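Methyltransferase 1 (Methanosarcina barkeri, PDB 2I2X) catalyses methyl transfer from methanol to the cob(I)amide of its partner corrinoid protein MtaC, an early step of methanogenesis from methanol. Local coordinates at residues A3-S8 and S254-E259; T7-A12 and V378-V383; L198-I203 and T212-D217. All coordinates share one frame; numbering follows the deposited sequence.

Contact 1: residues A3-S8 and S254-E259; sequences AKRYTS and SLVAYE
A polar docking contact joins the N-terminal arm, 3-8, to the C-terminal turn and a half of helix 240-259, with Glu259 at its centre. Residues Lys4 to Tyr6 run past the helix end as extended chain. The backbone N of Lys4 donates to the carbonyl O of Glu259 (3.3 Å, nearly straight), approaching from above the carbonyl plane. Glu259 has CG beside its own backbone N and an extended chain beyond, which carries the carboxylate across to the arm. There OE2 of Glu259 takes the backbone N-H of Tyr6 on its anti lone pair (N to OE2 2.9 Å). In this TIM-barrel subunit the arm, which precedes strand 21-22, lies against helix 240-259, whose Val256 and Ala257 also pack on helix 181-210. The other carboxylate oxygen faces Arg5, whose chain bends at chi2 and chi3 and crosses the glutamate at about a right angle. NE of Arg5 forms a weak hydrogen bond to OE1 of Glu259 (3.3 Å) as part of a salt bridge, and NH2 adds a second weak bond; guanidinium and carboxylate planes are 64° apart. Arg392 of helix 389-409 pairs with OE2, so two arginines probably keep the carboxylate ionised. The Tyr6 ring turns its edge to the glutamate, CD2 lying 3.5 Å from CG of Glu259, while CD1 of Leu255 meets the same CD2 obliquely at 3.9 Å.

Contact 2: residues T7-A12 and V378-V383; sequences TSMAYA and VGQSIV
Met9 turns back on itself: CG stands anti to the carbonyl carbon (chi1 -52°), and the chain then bends twice in the same sense (chi2 -69°, chi3 -68°), bringing the thioether round to helix 372-383. Its SD comes to 3.6 Å from the carbonyl carbon of Gly379, and CE settles 4.1 Å from CA of the same residue. Because Gly379 has no side chain, the methyl end can lie directly on the helix backbone. CG of Met9 also runs past CG of Gln380 at the edge of the patch, a looser approach. One helical turn on, Val383 points toward the arm with CG1 beside its backbone N and CG2 in the crowded position between N and the carbonyl carbon. This sets both methyls against the sulfur, SD of Met9 lying 4.0 Å from CG1 and from CG2 of Val383. CG1 also touches the backbone O of Ser8, and CB of Val383 rests 3.7 Å from the carbonyl C of Thr7. No hydrogen bond crosses between the segments; the closest thing to one is a CA-H...O contact, from CA of Thr7 to O of Val383 (3.6 Å), at the C-terminal end of the helix. Ile279 of helix 273-280 extends the apolar patch at Val383. The contact is plain packing of an irregular N-terminal arm against the last turn of helix 372-383, and it ties the start of the chain to the helices following the TIM-barrel strands.

Contact 3: residues L198-I203 and T212-D217; sequences LIWTDI and TISAGD
Helix 198-203 and strand 213-216 pass with their axes 9.6 Å apart and run nearly antiparallel, at 154°, the helix belonging to the long 181-210 helix that leads into the strand. The nearest CA atoms are those of Ile203 and Ser214, 6.6 Å apart. Most of the gap is filled by Trp200, which points toward the strand with its CG beside the backbone N. The indole reaches along the strand from Ser214 to Asp217. At the far end NE1 of Trp200 donates to OD2 of Asp217 over 2.7 Å, with an N-H...O angle of 165°. The oxygen lies in the ring plane and accepts the N-H on its anti lone pair, while the carboxylate plane is turned 67° from the ring. At the benzo side OG of Ser214 sits at the ring edge, 3.4 Å from CZ3 of Trp200; the Ser214 hydroxyl is hydrogen-bonded to Ser204 OG. Between these ends CZ2 of Trp200 lies obliquely against the carbonyl C of Gly216 (3.4 Å); Gly216 has backbone angles at which a CB would jam against the preceding carbonyl O, and the indole packs on its peptide. Within the helix, CD1 of Ile203 covers the middle of one indole face, 3.8 Å above it, so face and edge contacts together probably hold the ring's rotation. Asp217 is well gripped: Ser165 OG also bonds OD2, and Arg253 forms a salt bridge to OD1, which probably keeps the buried carboxylate charged. Its side chain is about 5 Å from that of the zinc ligand Glu164, consistent with a second-shell position. Helix-on-strand packing of this kind belongs to a beta-alpha-beta crossover of the TIM barrel, here linking parallel strands 160-163 and 213-216 beside the zinc site.

In the fold
Contacts 1 and 2 are consecutive footholds of one N-terminal arm: they share Thr7 and Ser8, their centres are 11 Å apart, and they touch at two points, O of Tyr6 with CB of Val383 (4.1 Å) and CD2 of Leu255 with CG2 of Ile382 (4.2 Å). Contact 3 lies deeper, its centre 12 Å from that of contact 1. Helix 240-259 bridges those two, Ala257 packing on Trp200, and CE1 of Tyr258 lying 3.3 Å from O of Ala215. Contacts 2 and 3 do not meet, their nearest atoms about 14 Å apart. Contact 3 alone adjoins the active site, the Asp217 side chain about 8 Å from zinc and about 10 Å from potassium.

Contact 1: residues A3-S8 and S254-E259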
ATOM      1  N   ALA A   3     -28.695  24.247  12.888  1.00 35.31           N
ATOM      2  CA  ALA A   3     -29.528  25.364  12.344  1.00 34.98           C
ATOM      3  C   ALA A   3     -30.858  24.820  11.790  1.00 34.23           C
ATOM      4  O   ALA A   3     -31.888  24.968  12.441  1.00 34.85           O
ATOM      5  CB  ALA A   3     -28.752  26.177  11.277  1.00 35.18           C
ATOM      6  N   LYS A   4     -30.842  24.174  10.625  1.00 32.74           N
ATOM      7  CA  LYS A   4     -32.103  23.714  10.002  1.00 31.30           C
ATOM      8  C   LYS A   4     -32.222  22.182   9.971  1.00 28.94           C
ATOM      9  O   LYS A   4     -31.607  21.517   9.145  1.00 29.04           O
ATOM     10  CB  LYS A   4     -32.277  24.344   8.600  1.00 31.80           C
ATOM     11  CG  LYS A   4     -33.600  24.004   7.872  1.00 34.13           C
ATOM     12  CD  LYS A   4     -34.836  24.502   8.635  1.00 39.70           C
ATOM     13  CE  LYS A   4     -36.152  24.119   7.917  1.00 42.51           C
ATOM     14  NZ  LYS A   4     -36.491  22.653   8.003  1.00 42.97           N
ATOM     15  N   ARG A   5     -33.033  21.629  10.859  1.00 26.44           N
ATOM     16  CA  ARG A   5     -32.948  20.199  11.172  1.00 24.19           C
ATOM     17  C   ARG A   5     -33.695  19.269  10.221  1.00 21.81           C
ATOM     18  O   ARG A   5     -34.701  19.655   9.661  1.00 21.69           O
ATOM     19  CB  ARG A   5     -33.318  19.956  12.632  1.00 24.24           C
ATOM     20  CG  ARG A   5     -32.785  21.070  13.506  1.00 25.93           C
ATOM     21  CD  ARG A   5     -32.183  20.592  14.790  1.00 26.72           C
ATOM     22  NE  ARG A   5     -30.751  20.469  14.644  1.00 27.93           N
ATOM     23  CZ  ARG A   5     -29.830  21.032  15.423  1.00 28.87           C
ATOM     24  NH1 ARG A   5     -30.151  21.791  16.468  1.00 25.36           N
ATOM     25  NH2 ARG A   5     -28.550  20.803  15.147  1.00 30.64           N
ATOM     26  N   TYR A   6     -33.184  18.052  10.037  1.00 19.12           N
ATOM     27  CA  TYR A   6     -33.798  17.092   9.122  1.00 17.27           C
ATOM     28  C   TYR A   6     -34.921  16.345   9.795  1.00 16.55           C
ATOM     29  O   TYR A   6     -34.742  15.794  10.868  1.00 15.90           O
ATOM     30  CB  TYR A   6     -32.762  16.094   8.550  1.00 16.36           C
ATOM     31  CG  TYR A   6     -31.973  16.669   7.413  1.00 14.84           C
ATOM     32  CD1 TYR A   6     -32.359  16.467   6.090  1.00 12.85           C
ATOM     33  CD2 TYR A   6     -30.841  17.452   7.657  1.00 15.79           C
ATOM     34  CE1 TYR A   6     -31.630  17.040   5.032  1.00 11.53           C
ATOM     35  CE2 TYR A   6     -30.104  18.020   6.615  1.00 14.29           C
ATOM     36  CZ  TYR A   6     -30.517  17.813   5.312  1.00 12.48           C
ATOM     37  OH  TYR A   6     -29.796  18.374   4.306  1.00 13.71           O
ATOM     38  N   THR A   7     -36.081  16.318   9.150  1.00 16.66           N
ATOM     39  CA  THR A   7     -37.251  15.612   9.700  1.00 16.82           C
ATOM     40  C   THR A   7     -37.840  14.715   8.643  1.00 17.11           C
ATOM     41  O   THR A   7     -38.926  14.155   8.815  1.00 17.83           O
ATOM     42  CB  THR A   7     -38.324  16.587  10.328  1.00 16.72           C
ATOM     43  OG1 THR A   7     -38.583  17.669   9.429  1.00 17.60           O
ATOM     44  CG2 THR A   7     -37.797  17.195  11.649  1.00 15.21           C
ATOM     45  N   SER A   8     -37.115  14.567   7.534  1.00 16.90           N
ATOM     46  CA  SER A   8     -37.496  13.590   6.515  1.00 16.41           C
ATOM     47  C   SER A   8     -36.250  13.073   5.815  1.00 15.68           C
ATOM     48  O   SER A   8     -35.176  13.638   6.015  1.00 15.96           O
ATOM     49  CB  SER A   8     -38.526  14.163   5.533  1.00 15.94           C
ATOM     50  OG  SER A   8     -38.071  15.392   5.035  1.00 17.26           O
ATOM     51  N   SER A 254     -22.840  13.909  13.393  1.00  8.26           N
ATOM     52  CA  SER A 254     -22.184  14.361  12.168  1.00  8.22           C
ATOM     53  C   SER A 254     -23.187  15.012  11.223  1.00  7.87           C
ATOM     54  O   SER A 254     -22.836  15.913  10.469  1.00  7.72           O
ATOM     55  CB  SER A 254     -21.422  13.220  11.489  1.00  8.53           C
ATOM     56  OG  SER A 254     -20.324  12.795  12.306  1.00 10.07           O
ATOM     57  N   LEU A 255     -24.442  14.585  11.302  1.00  7.33           N
ATOM     58  CA  LEU A 255     -25.506  15.201  10.529  1.00  7.45           C
ATOM     59  C   LEU A 255     -25.602  16.728  10.705  1.00  7.71           C
ATOM     60  O   LEU A 255     -26.030  17.429   9.791  1.00  8.69           O
ATOM     61  CB  LEU A 255     -26.838  14.533  10.865  1.00  7.14           C
ATOM     62  CG  LEU A 255     -28.098  15.117  10.218  1.00  8.35           C
ATOM     63  CD1 LEU A 255     -28.112  14.897   8.725  1.00  8.74           C
ATOM     64  CD2 LEU A 255     -29.370  14.546  10.833  1.00  8.53           C
ATOM     65  N   VAL A 256     -25.190  17.235  11.871  1.00  7.68           N
ATOM     66  CA  VAL A 256     -25.299  18.660  12.204  1.00  7.39           C
ATOM     67  C   VAL A 256     -24.572  19.584  11.214  1.00  8.03           C
ATOM     68  O   VAL A 256     -25.098  20.647  10.846  1.00  8.70           O
ATOM     69  CB  VAL A 256     -24.852  18.972  13.696  1.00  7.65           C
ATOM     70  CG1 VAL A 256     -24.811  20.449  13.955  1.00  6.48           C
ATOM     71  CG2 VAL A 256     -25.769  18.300  14.709  1.00  4.61           C
ATOM     72  N   ALA A 257     -23.374  19.185  10.786  1.00  7.96           N
ATOM     73  CA  ALA A 257     -22.623  19.929   9.781  1.00  7.90           C
ATOM     74  C   ALA A 257     -23.507  20.341   8.587  1.00  7.91           C
ATOM     75  O   ALA A 257     -23.464  21.491   8.118  1.00  7.19           O
ATOM     76  CB  ALA A 257     -21.439  19.104   9.320  1.00  7.84           C
ATOM     77  N   TYR A 258     -24.326  19.399   8.127  1.00  8.05           N
ATOM     78  CA  TYR A 258     -25.156  19.593   6.932  1.00  8.58           C
ATOM     79  C   TYR A 258     -26.366  20.469   7.274  1.00  8.93           C
ATOM     80  O   TYR A 258     -26.705  21.412   6.542  1.00  8.27           O
ATOM     81  CB  TYR A 258     -25.506  18.215   6.304  1.00  8.83           C
ATOM     82  CG  TYR A 258     -24.208  17.441   6.121  1.00  9.73           C
ATOM     83  CD1 TYR A 258     -23.317  17.748   5.066  1.00  9.17           C
ATOM     84  CD2 TYR A 258     -23.795  16.525   7.081  1.00  8.63           C
ATOM     85  CE1 TYR A 258     -22.081  17.110   4.962  1.00  9.23           C
ATOM     86  CE2 TYR A 258     -22.582  15.901   6.986  1.00  9.15           C
ATOM     87  CZ  TYR A 258     -21.728  16.184   5.929  1.00 11.04           C
ATOM     88  OH  TYR A 258     -20.517  15.516   5.875  1.00 11.20           O
ATOM     89  N   GLU A 259     -26.974  20.184   8.427  1.00  9.48           N
ATOM     90  CA  GLU A 259     -28.038  21.026   8.965  1.00  9.39           C
ATOM     91  C   GLU A 259     -27.554  22.458   9.018  1.00  9.49           C
ATOM     92  O   GLU A 259     -28.294  23.373   8.704  1.00  9.81           O
ATOM     93  CB  GLU A 259     -28.471  20.512  10.345  1.00  8.66           C
ATOM     94  CG  GLU A 259     -29.360  19.293  10.206  1.00  9.74           C
ATOM     95  CD  GLU A 259     -29.667  18.567  11.493  1.00 12.04           C
ATOM     96  OE1 GLU A 259     -28.905  18.705  12.482  1.00 12.41           O
ATOM     97  OE2 GLU A 259     -30.679  17.822  11.501  1.00 12.51           O
TER

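Contact 2: residues T7-A12 and V378-V383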
ATOM      1  N   THR A   7     -36.081  16.318   9.150  1.00 16.66           N
ATOM      2  CA  THR A   7     -37.251  15.612   9.700  1.00 16.82           C
ATOM      3  C   THR A   7     -37.840  14.715   8.643  1.00 17.11           C
ATOM      4  O   THR A   7     -38.926  14.155   8.815  1.00 17.83           O
ATOM      5  CB  THR A   7     -38.324  16.587  10.328  1.00 16.72           C
ATOM      6  OG1 THR A   7     -38.583  17.669   9.429  1.00 17.60           O
ATOM      7  CG2 THR A   7     -37.797  17.195  11.649  1.00 15.21           C
ATOM      8  N   SER A   8     -37.115  14.567   7.534  1.00 16.90           N
ATOM      9  CA  SER A   8     -37.496  13.590   6.515  1.00 16.41           C
ATOM     10  C   SER A   8     -36.250  13.073   5.815  1.00 15.68           C
ATOM     11  O   SER A   8     -35.176  13.638   6.015  1.00 15.96           O
ATOM     12  CB  SER A   8     -38.526  14.163   5.533  1.00 15.94           C
ATOM     13  OG  SER A   8     -38.071  15.392   5.035  1.00 17.26           O
ATOM     14  N   MET A   9     -36.400  11.981   5.059  1.00 14.30           N
ATOM     15  CA  MET A   9     -35.318  11.328   4.317  1.00 12.57           C
ATOM     16  C   MET A   9     -35.280  11.823   2.863  1.00 11.66           C
ATOM     17  O   MET A   9     -36.304  11.877   2.201  1.00 11.89           O
ATOM     18  CB  MET A   9     -35.553   9.806   4.268  1.00 13.26           C
ATOM     19  CG  MET A   9     -35.805   9.065   5.578  1.00 11.11           C
ATOM     20  SD  MET A   9     -34.338   9.028   6.564  1.00 15.64           S
ATOM     21  CE  MET A   9     -33.227   7.968   5.617  1.00 11.84           C
ATOM     22  N   ALA A  10     -34.097  12.153   2.361  1.00 10.83           N
ATOM     23  CA  ALA A  10     -33.880  12.512   0.957  1.00  9.64           C
ATOM     24  C   ALA A  10     -34.267  11.412  -0.013  1.00  9.68           C
ATOM     25  O   ALA A  10     -34.712  11.687  -1.118  1.00  9.97           O
ATOM     26  CB  ALA A  10     -32.430  12.869   0.740  1.00  9.24           C
ATOM     27  N   TYR A  11     -34.086  10.172   0.393  1.00  9.28           N
ATOM     28  CA  TYR A  11     -34.382   9.041  -0.441  1.00  9.82           C
ATOM     29  C   TYR A  11     -35.649   8.366   0.068  1.00 10.18           C
ATOM     30  O   TYR A  11     -35.837   8.242   1.271  1.00  9.98           O
ATOM     31  CB  TYR A  11     -33.221   8.023  -0.356  1.00  9.83           C
ATOM     32  CG  TYR A  11     -31.954   8.437  -1.041  1.00  9.23           C
ATOM     33  CD1 TYR A  11     -31.752   8.185  -2.407  1.00 10.40           C
ATOM     34  CD2 TYR A  11     -30.936   9.057  -0.333  1.00  9.77           C
ATOM     35  CE1 TYR A  11     -30.553   8.579  -3.048  1.00  9.05           C
ATOM     36  CE2 TYR A  11     -29.739   9.461  -0.962  1.00  9.24           C
ATOM     37  CZ  TYR A  11     -29.555   9.205  -2.306  1.00  9.68           C
ATOM     38  OH  TYR A  11     -28.378   9.614  -2.895  1.00 10.55           O
ATOM     39  N   ALA A  12     -36.485   7.868  -0.840  1.00 10.79           N
ATOM     40  CA  ALA A  12     -37.741   7.215  -0.445  1.00 11.22           C
ATOM     41  C   ALA A  12     -37.539   5.862   0.212  1.00 11.67           C
ATOM     42  O   ALA A  12     -38.362   5.455   1.018  1.00 12.23           O
ATOM     43  CB  ALA A  12     -38.674   7.075  -1.648  1.00 11.23           C
ATOM     44  N   VAL A 378     -31.619   3.251  10.387  1.00  9.71           N
ATOM     45  CA  VAL A 378     -31.112   4.099  11.451  1.00 10.02           C
ATOM     46  C   VAL A 378     -31.366   5.541  11.090  1.00 10.33           C
ATOM     47  O   VAL A 378     -31.787   6.309  11.924  1.00 10.20           O
ATOM     48  CB  VAL A 378     -29.626   3.867  11.739  1.00 10.46           C
ATOM     49  CG1 VAL A 378     -29.071   4.955  12.679  1.00  9.51           C
ATOM     50  CG2 VAL A 378     -29.413   2.471  12.328  1.00  9.89           C
ATOM     51  N   GLY A 379     -31.160   5.881   9.821  1.00 11.48           N
ATOM     52  CA  GLY A 379     -31.630   7.151   9.256  1.00 11.64           C
ATOM     53  C   GLY A 379     -33.074   7.519   9.631  1.00 12.12           C
ATOM     54  O   GLY A 379     -33.324   8.665  10.054  1.00 12.41           O
ATOM     55  N   GLN A 380     -34.011   6.572   9.477  1.00 11.71           N
ATOM     56  CA  GLN A 380     -35.443   6.826   9.734  1.00 11.99           C
ATOM     57  C   GLN A 380     -35.712   7.104  11.225  1.00 12.06           C
ATOM     58  O   GLN A 380     -36.613   7.887  11.581  1.00 11.75           O
ATOM     59  CB  GLN A 380     -36.333   5.655   9.284  1.00 11.48           C
ATOM     60  CG  GLN A 380     -36.538   5.532   7.792  1.00 11.35           C
ATOM     61  CD  GLN A 380     -37.142   4.185   7.382  1.00 11.01           C
ATOM     62  OE1 GLN A 380     -36.688   3.117   7.815  1.00  9.96           O
ATOM     63  NE2 GLN A 380     -38.156   4.232   6.527  1.00  8.75           N
ATOM     64  N   SER A 381     -34.916   6.471  12.080  1.00 11.65           N
ATOM     65  CA  SER A 381     -35.133   6.559  13.501  1.00 11.86           C
ATOM     66  C   SER A 381     -34.653   7.921  13.980  1.00 12.48           C
ATOM     67  O   SER A 381     -35.147   8.451  14.990  1.00 13.37           O
ATOM     68  CB  SER A 381     -34.420   5.419  14.236  1.00 11.47           C
ATOM     69  OG  SER A 381     -33.042   5.687  14.372  1.00 10.94           O
ATOM     70  N   ILE A 382     -33.715   8.501  13.246  1.00 12.04           N
ATOM     71  CA  ILE A 382     -33.245   9.843  13.558  1.00 12.08           C
ATOM     72  C   ILE A 382     -34.261  10.923  13.177  1.00 12.85           C
ATOM     73  O   ILE A 382     -34.558  11.803  13.985  1.00 13.08           O
ATOM     74  CB  ILE A 382     -31.878  10.123  12.876  1.00 12.42           C
ATOM     75  CG1 ILE A 382     -30.813   9.159  13.462  1.00 11.44           C
ATOM     76  CG2 ILE A 382     -31.488  11.639  12.966  1.00  9.82           C
ATOM     77  CD1 ILE A 382     -29.568   9.043  12.642  1.00  5.96           C
ATOM     78  N   VAL A 383     -34.784  10.873  11.951  1.00 12.82           N
ATOM     79  CA  VAL A 383     -35.560  11.994  11.447  1.00 12.48           C
ATOM     80  C   VAL A 383     -36.917  12.062  12.144  1.00 12.91           C
ATOM     81  O   VAL A 383     -37.501  13.144  12.275  1.00 13.32           O
ATOM     82  CB  VAL A 383     -35.711  11.982   9.889  1.00 12.67           C
ATOM     83  CG1 VAL A 383     -34.351  12.049   9.224  1.00 11.09           C
ATOM     84  CG2 VAL A 383     -36.493  10.759   9.410  1.00 11.73           C
TER

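Contact 3: residues L198-I203 and T212-D217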
ATOM      1  N   LEU A 198     -22.004  25.201  16.323  1.00 12.81           N
ATOM      2  CA  LEU A 198     -21.223  26.430  16.444  1.00 13.41           C
ATOM      3  C   LEU A 198     -20.294  26.531  15.252  1.00 13.60           C
ATOM      4  O   LEU A 198     -20.402  27.434  14.412  1.00 14.74           O
ATOM      5  CB  LEU A 198     -20.365  26.392  17.715  1.00 13.72           C
ATOM      6  CG  LEU A 198     -19.870  27.621  18.510  1.00 14.68           C
ATOM      7  CD1 LEU A 198     -18.437  27.389  18.976  1.00 13.62           C
ATOM      8  CD2 LEU A 198     -19.974  28.966  17.793  1.00 13.99           C
ATOM      9  N   ILE A 199     -19.388  25.570  15.157  1.00 12.95           N
ATOM     10  CA  ILE A 199     -18.320  25.638  14.165  1.00 12.02           C
ATOM     11  C   ILE A 199     -18.802  25.595  12.710  1.00 11.59           C
ATOM     12  O   ILE A 199     -18.301  26.348  11.866  1.00 10.87           O
ATOM     13  CB  ILE A 199     -17.250  24.583  14.455  1.00 12.06           C
ATOM     14  CG1 ILE A 199     -17.847  23.177  14.352  1.00 11.60           C
ATOM     15  CG2 ILE A 199     -16.678  24.820  15.856  1.00 10.60           C
ATOM     16  CD1 ILE A 199     -16.833  22.093  14.498  1.00 15.25           C
ATOM     17  N   TRP A 200     -19.797  24.757  12.420  1.00 11.27           N
ATOM     18  CA  TRP A 200     -20.240  24.621  11.030  1.00 11.53           C
ATOM     19  C   TRP A 200     -21.028  25.821  10.490  1.00 12.20           C
ATOM     20  O   TRP A 200     -21.045  26.069   9.289  1.00 12.64           O
ATOM     21  CB  TRP A 200     -20.896  23.253  10.766  1.00 11.38           C
ATOM     22  CG  TRP A 200     -19.785  22.200  10.670  1.00 10.87           C
ATOM     23  CD1 TRP A 200     -19.390  21.311  11.651  1.00  9.74           C
ATOM     24  CD2 TRP A 200     -18.878  22.015   9.571  1.00  7.20           C
ATOM     25  NE1 TRP A 200     -18.306  20.583  11.214  1.00 10.54           N
ATOM     26  CE2 TRP A 200     -17.973  20.993   9.944  1.00  8.38           C
ATOM     27  CE3 TRP A 200     -18.761  22.595   8.300  1.00  6.76           C
ATOM     28  CZ2 TRP A 200     -16.961  20.536   9.086  1.00  7.43           C
ATOM     29  CZ3 TRP A 200     -17.749  22.132   7.432  1.00  6.75           C
ATOM     30  CH2 TRP A 200     -16.867  21.116   7.836  1.00  6.80           C
ATOM     31  N   THR A 201     -21.642  26.590  11.391  1.00 12.26           N
ATOM     32  CA  THR A 201     -22.284  27.822  11.018  1.00 10.99           C
ATOM     33  C   THR A 201     -21.220  28.792  10.558  1.00 11.22           C
ATOM     34  O   THR A 201     -21.335  29.405   9.505  1.00 11.96           O
ATOM     35  CB  THR A 201     -23.045  28.384  12.218  1.00 11.57           C
ATOM     36  OG1 THR A 201     -24.088  27.453  12.563  1.00 11.67           O
ATOM     37  CG2 THR A 201     -23.634  29.792  11.908  1.00  7.68           C
ATOM     38  N   ASP A 202     -20.168  28.928  11.340  1.00 11.05           N
ATOM     39  CA  ASP A 202     -19.084  29.782  10.946  1.00 11.42           C
ATOM     40  C   ASP A 202     -18.340  29.266   9.713  1.00 12.21           C
ATOM     41  O   ASP A 202     -18.026  30.075   8.820  1.00 12.53           O
ATOM     42  CB  ASP A 202     -18.124  29.952  12.099  1.00 11.95           C
ATOM     43  CG  ASP A 202     -18.710  30.760  13.229  1.00 13.03           C
ATOM     44  OD1 ASP A 202     -19.649  31.576  12.996  1.00 16.92           O
ATOM     45  OD2 ASP A 202     -18.229  30.565  14.363  1.00 13.03           O
ATOM     46  N   ILE A 203     -18.073  27.946   9.645  1.00 12.22           N
ATOM     47  CA  ILE A 203     -17.326  27.383   8.493  1.00 11.88           C
ATOM     48  C   ILE A 203     -18.052  27.656   7.178  1.00 12.31           C
ATOM     49  O   ILE A 203     -17.447  28.129   6.231  1.00 11.47           O
ATOM     50  CB  ILE A 203     -16.966  25.891   8.634  1.00 10.83           C
ATOM     51  CG1 ILE A 203     -15.909  25.716   9.728  1.00 10.76           C
ATOM     52  CG2 ILE A 203     -16.407  25.382   7.323  1.00 10.09           C
ATOM     53  CD1 ILE A 203     -15.944  24.385  10.484  1.00  6.26           C
ATOM     54  N   THR A 212     -15.970  28.809  -1.832  1.00 15.79           N
ATOM     55  CA  THR A 212     -15.513  27.437  -1.723  1.00 14.91           C
ATOM     56  C   THR A 212     -16.597  26.503  -1.166  1.00 14.50           C
ATOM     57  O   THR A 212     -17.773  26.866  -1.063  1.00 13.62           O
ATOM     58  CB  THR A 212     -14.239  27.338  -0.903  1.00 15.51           C
ATOM     59  OG1 THR A 212     -14.502  27.768   0.448  1.00 16.31           O
ATOM     60  CG2 THR A 212     -13.119  28.181  -1.563  1.00 14.20           C
ATOM     61  N   ILE A 213     -16.213  25.281  -0.819  1.00 13.84           N
ATOM     62  CA  ILE A 213     -17.229  24.353  -0.367  1.00 13.02           C
ATOM     63  C   ILE A 213     -17.124  23.952   1.081  1.00 12.12           C
ATOM     64  O   ILE A 213     -16.086  23.524   1.540  1.00 12.30           O
ATOM     65  CB  ILE A 213     -17.430  23.185  -1.352  1.00 13.68           C
ATOM     66  CG1 ILE A 213     -18.479  23.663  -2.384  1.00 14.87           C
ATOM     67  CG2 ILE A 213     -17.918  21.915  -0.620  1.00 11.30           C
ATOM     68  CD1 ILE A 213     -18.094  23.440  -3.768  1.00 16.88           C
ATOM     69  N   SER A 214     -18.217  24.143   1.803  1.00 10.80           N
ATOM     70  CA  SER A 214     -18.298  23.683   3.173  1.00 10.10           C
ATOM     71  C   SER A 214     -18.599  22.186   3.082  1.00  9.43           C
ATOM     72  O   SER A 214     -19.731  21.789   2.797  1.00  9.59           O
ATOM     73  CB  SER A 214     -19.398  24.459   3.911  1.00  9.86           C
ATOM     74  OG  SER A 214     -19.593  23.971   5.216  1.00 11.14           O
ATOM     75  N   ALA A 215     -17.585  21.355   3.279  1.00  8.25           N
ATOM     76  CA  ALA A 215     -17.712  19.960   2.911  1.00  7.70           C
ATOM     77  C   ALA A 215     -18.326  19.040   3.987  1.00  7.15           C
ATOM     78  O   ALA A 215     -19.299  18.343   3.717  1.00  6.95           O
ATOM     79  CB  ALA A 215     -16.389  19.424   2.383  1.00  7.55           C
ATOM     80  N   GLY A 216     -17.761  19.033   5.191  1.00  7.11           N
ATOM     81  CA  GLY A 216     -18.317  18.259   6.305  1.00  6.96           C
ATOM     82  C   GLY A 216     -17.234  17.733   7.234  1.00  7.59           C
ATOM     83  O   GLY A 216     -16.046  17.870   6.943  1.00  7.68           O
ATOM     84  N   ASP A 217     -17.674  17.100   8.320  1.00  7.80           N
ATOM     85  CA  ASP A 217     -16.884  16.728   9.516  1.00  8.03           C
ATOM     86  C   ASP A 217     -16.874  15.192   9.624  1.00  7.42           C
ATOM     87  O   ASP A 217     -17.236  14.502   8.675  1.00  7.92           O
ATOM     88  CB  ASP A 217     -17.613  17.310  10.742  1.00  8.41           C
ATOM     89  CG  ASP A 217     -16.697  17.607  11.916  1.00  9.52           C
ATOM     90  OD1 ASP A 217     -16.015  16.700  12.428  1.00 10.73           O
ATOM     91  OD2 ASP A 217     -16.704  18.767  12.368  1.00 13.06           O
TER